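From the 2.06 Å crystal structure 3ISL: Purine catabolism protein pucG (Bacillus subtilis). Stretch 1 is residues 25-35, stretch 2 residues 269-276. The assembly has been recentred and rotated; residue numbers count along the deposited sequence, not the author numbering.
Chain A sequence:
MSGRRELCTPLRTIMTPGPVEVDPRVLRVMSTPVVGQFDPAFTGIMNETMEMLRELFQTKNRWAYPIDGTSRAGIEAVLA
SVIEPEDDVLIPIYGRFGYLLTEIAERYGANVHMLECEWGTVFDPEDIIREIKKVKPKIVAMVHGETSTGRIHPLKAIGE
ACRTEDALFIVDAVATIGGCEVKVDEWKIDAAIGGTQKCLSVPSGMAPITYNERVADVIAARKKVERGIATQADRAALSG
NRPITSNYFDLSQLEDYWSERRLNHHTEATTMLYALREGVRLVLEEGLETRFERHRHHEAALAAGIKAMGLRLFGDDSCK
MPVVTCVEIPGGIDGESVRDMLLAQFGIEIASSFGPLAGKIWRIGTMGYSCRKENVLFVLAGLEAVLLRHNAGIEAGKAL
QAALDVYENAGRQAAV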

# COMPACT_ATOMS: atom_id res chain seq x y z
N ARG A 25 -6.39 -19.07 -7.93
CA ARG A 25 -5.92 -19.53 -6.61
C ARG A 25 -5.48 -18.37 -5.69
O ARG A 25 -5.57 -18.47 -4.48
N VAL A 26 -4.96 -17.28 -6.27
CA VAL A 26 -4.63 -16.08 -5.49
C VAL A 26 -5.89 -15.33 -5.15
O VAL A 26 -6.10 -14.94 -3.98
N LEU A 27 -6.76 -15.10 -6.14
CA LEU A 27 -8.06 -14.51 -5.80
C LEU A 27 -8.82 -15.18 -4.64
O LEU A 27 -9.30 -14.44 -3.74
N ARG A 28 -9.02 -16.51 -4.68
CA ARG A 28 -9.87 -17.18 -3.67
C ARG A 28 -9.23 -16.98 -2.30
O ARG A 28 -9.91 -16.94 -1.33
N VAL A 29 -7.90 -16.87 -2.21
CA VAL A 29 -7.32 -16.77 -0.87
C VAL A 29 -7.57 -15.39 -0.18
O VAL A 29 -7.40 -15.26 1.06
N MET A 30 -8.06 -14.41 -0.93
CA MET A 30 -8.18 -13.03 -0.37
C MET A 30 -9.50 -12.88 0.43
O MET A 30 -9.70 -11.91 1.14
N SER A 31 -10.33 -13.92 0.36
CA SER A 31 -11.53 -14.00 1.18
C SER A 31 -11.19 -14.66 2.57
O SER A 31 -12.05 -14.78 3.39
N THR A 32 -9.93 -14.98 2.85
CA THR A 32 -9.57 -15.59 4.16
C THR A 32 -9.66 -14.55 5.30
O THR A 32 -9.18 -13.46 5.15
N PRO A 33 -10.24 -14.92 6.47
CA PRO A 33 -10.26 -13.94 7.58
C PRO A 33 -8.82 -13.54 8.01
O PRO A 33 -7.91 -14.37 8.10
N VAL A 34 -8.66 -12.27 8.32
CA VAL A 34 -7.36 -11.70 8.66
C VAL A 34 -6.93 -12.16 10.05
O VAL A 34 -7.77 -12.57 10.86
N VAL A 35 -5.61 -12.16 10.27
CA VAL A 35 -4.99 -12.33 11.58
C VAL A 35 -4.13 -11.06 11.78
O VAL A 35 -3.87 -10.40 10.81
N ALA A 269 0.00 -5.09 5.70
CA ALA A 269 -1.24 -5.25 5.02
C ALA A 269 -1.54 -6.75 4.94
O ALA A 269 -0.93 -7.48 4.11
N THR A 270 -2.46 -7.18 5.79
CA THR A 270 -2.75 -8.60 6.01
C THR A 270 -3.14 -9.38 4.80
O THR A 270 -2.46 -10.35 4.45
N THR A 271 -4.18 -8.91 4.10
CA THR A 271 -4.70 -9.60 2.97
C THR A 271 -3.72 -9.55 1.78
O THR A 271 -3.61 -10.51 1.03
N MET A 272 -3.01 -8.43 1.61
CA MET A 272 -2.06 -8.30 0.49
C MET A 272 -0.87 -9.25 0.67
O MET A 272 -0.31 -9.73 -0.29
N LEU A 273 -0.51 -9.50 1.92
CA LEU A 273 0.50 -10.50 2.27
C LEU A 273 0.06 -11.94 1.99
O LEU A 273 0.85 -12.71 1.45
N TYR A 274 -1.21 -12.28 2.32
CA TYR A 274 -1.78 -13.55 1.93
C TYR A 274 -1.57 -13.74 0.42
O TYR A 274 -1.12 -14.84 -0.04
N ALA A 275 -1.96 -12.70 -0.32
CA ALA A 275 -1.96 -12.73 -1.77
C ALA A 275 -0.54 -12.86 -2.32
O ALA A 275 -0.30 -13.67 -3.16
N LEU A 276 0.42 -12.14 -1.77
CA LEU A 276 1.81 -12.26 -2.19
C LEU A 276 2.38 -13.67 -1.91
O LEU A 276 2.99 -14.31 -2.79

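This is a mostly apolar packing of a helix end and the loop that follows it against a second, roughly antiparallel helix, fastened at the loop by one tyrosine hydrogen bond and one bridging water. The two helix axes run at 153° and approach to 9.0 Å.

Ala-275 lies across from Val-26 and is also touched by the end of Met-30. Its single methyl takes little room, so larger neighbours can settle against it: Val-26, with chi1 t, brings CG1 to 4.1 Å from Ala-275 CB, and Met-30 places SD 3.7 Å from the same Ala-275 CB. The unbranched chain of Met-30, in rotamers m, t, m, starts out sideways, yet is long and flexible enough to make this contact while its CB packs 3.9 Å from Thr-271 CG2. Val-29, pointing toward the partner helix with chi1 p, sets CG1 4.2 Å from Tyr-274 CB. Leu-27 and Leu-276 point away and take no part.

Tyr-274 gives up more surface to the contact than any other residue. With chi1 m, it points toward the loop and its ring reaches the stretch from Thr-32 to Val-35. Thr-32 O meets the ring edge at 3.6 Å from Tyr-274 CE2, and Thr-32 CB lies 3.8 Å from that same Tyr-274 CE2. At the far end of the ring, Tyr-274 OH donates a hydrogen bond of 2.8 Å to Pro-33 O. Proline lacks a backbone N-H, but its carbonyl is free to accept, and here it does so while the Pro-33 side chain points away. A tyrosine suits this site because it combines a broad apolar ring with a hydroxyl that can satisfy a loop carbonyl.

The turn that presents this loop is a type I beta turn from Val-29 to Thr-32. Besides the backbone bond from Thr-32 N to Val-29 O, Thr-32 OG1, with chi1 m, donates to the same Val-29 O at 2.7 Å, so the threonine braces the turn while its CB faces the tyrosine.

Farther along, Val-34 (chi1 m) packs CB 3.7 Å from Thr-270 CG2, and Val-35 O comes within 3.3 Å of that Thr-270 CG2. Threonine serves both chemistries here: Thr-271, also m, offers its methyl to Met-30 while Thr-271 OG1 donates to water 1 at 2.6 Å. That water in turn donates to Met-30 O at 2.9 Å and Thr-32 O at 2.7 Å, tying the helix to two carbonyls of the turn region.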

# COMPACT_ATOMS: atom_id res chain seq x y z
CB ARG A 25 -4.79 -20.54 -6.74
CG ARG A 25 -5.24 -21.87 -7.30
CD ARG A 25 -4.56 -22.01 -8.64
NE ARG A 25 -3.53 -22.99 -8.54
CZ ARG A 25 -2.48 -23.11 -9.34
NH1 ARG A 25 -2.18 -22.24 -10.34
NH2 ARG A 25 -1.69 -24.13 -9.08
CB VAL A 26 -3.59 -15.20 -6.25
CG1 VAL A 26 -3.46 -13.88 -5.60
CG2 VAL A 26 -2.20 -15.92 -6.28
CB LEU A 27 -8.98 -14.41 -7.01
CG LEU A 27 -8.49 -13.48 -8.10
CD1 LEU A 27 -9.38 -13.67 -9.32
CD2 LEU A 27 -8.45 -12.03 -7.56
CB ARG A 28 -10.12 -18.72 -3.93
CG ARG A 28 -8.80 -19.58 -3.75
CD ARG A 28 -8.82 -21.14 -3.87
NE ARG A 28 -9.01 -21.45 -5.25
CZ ARG A 28 -8.59 -22.52 -5.94
NH1 ARG A 28 -7.82 -23.52 -5.44
NH2 ARG A 28 -8.93 -22.52 -7.23
CB VAL A 29 -5.79 -17.12 -0.79
CG1 VAL A 29 -4.92 -15.83 -1.05
CG2 VAL A 29 -5.50 -17.67 0.59
CB MET A 30 -8.03 -12.00 -1.48
CG MET A 30 -6.57 -11.99 -1.97
SD MET A 30 -6.20 -10.51 -2.94
CE MET A 30 -6.97 -10.99 -4.48
CB SER A 31 -12.63 -14.80 0.40
OG SER A 31 -12.57 -16.23 0.57
CB THR A 32 -8.17 -16.12 4.10
OG1 THR A 32 -8.03 -17.04 3.00
CG2 THR A 32 -7.78 -16.83 5.40
CB PRO A 33 -11.07 -14.64 8.68
CG PRO A 33 -12.16 -15.49 7.81
CD PRO A 33 -11.17 -16.06 6.69
CB VAL A 34 -7.38 -10.18 8.65
CG1 VAL A 34 -7.76 -9.60 7.27
CG2 VAL A 34 -8.30 -9.66 9.69
CB VAL A 35 -4.07 -13.61 11.63
CG1 VAL A 35 -4.88 -14.93 11.45
CG2 VAL A 35 -2.86 -13.54 10.64
CB ALA A 269 -1.17 -4.69 3.63
CB THR A 270 -3.83 -8.83 7.04
OG1 THR A 270 -3.60 -7.94 8.15
CG2 THR A 270 -3.84 -10.44 7.48
CB THR A 271 -6.08 -9.04 2.56
OG1 THR A 271 -7.00 -9.30 3.61
CG2 THR A 271 -6.55 -9.68 1.22
CB MET A 272 -1.55 -6.85 0.30
CG MET A 272 -2.61 -5.95 -0.40
SD MET A 272 -3.19 -6.61 -2.01
CE MET A 272 -1.65 -6.87 -2.95
CB LEU A 273 0.92 -10.38 3.77
CG LEU A 273 2.12 -11.31 4.09
CD1 LEU A 273 3.32 -10.94 3.29
CD2 LEU A 273 2.49 -11.40 5.57
CB TYR A 274 -3.32 -13.64 2.22
CG TYR A 274 -3.76 -13.75 3.68
CD1 TYR A 274 -2.85 -14.05 4.70
CD2 TYR A 274 -5.12 -13.59 4.02
CE1 TYR A 274 -3.29 -14.18 6.04
CE2 TYR A 274 -5.55 -13.69 5.31
CZ TYR A 274 -4.64 -14.00 6.34
OH TYR A 274 -5.11 -14.07 7.67
CB ALA A 275 -2.72 -11.53 -2.36
CB LEU A 276 2.67 -11.19 -1.44
CG LEU A 276 4.13 -11.19 -1.81
CD1 LEU A 276 4.37 -10.96 -3.39
CD2 LEU A 276 4.86 -10.15 -1.00
O HOH W 1 -8.06 -11.64 3.48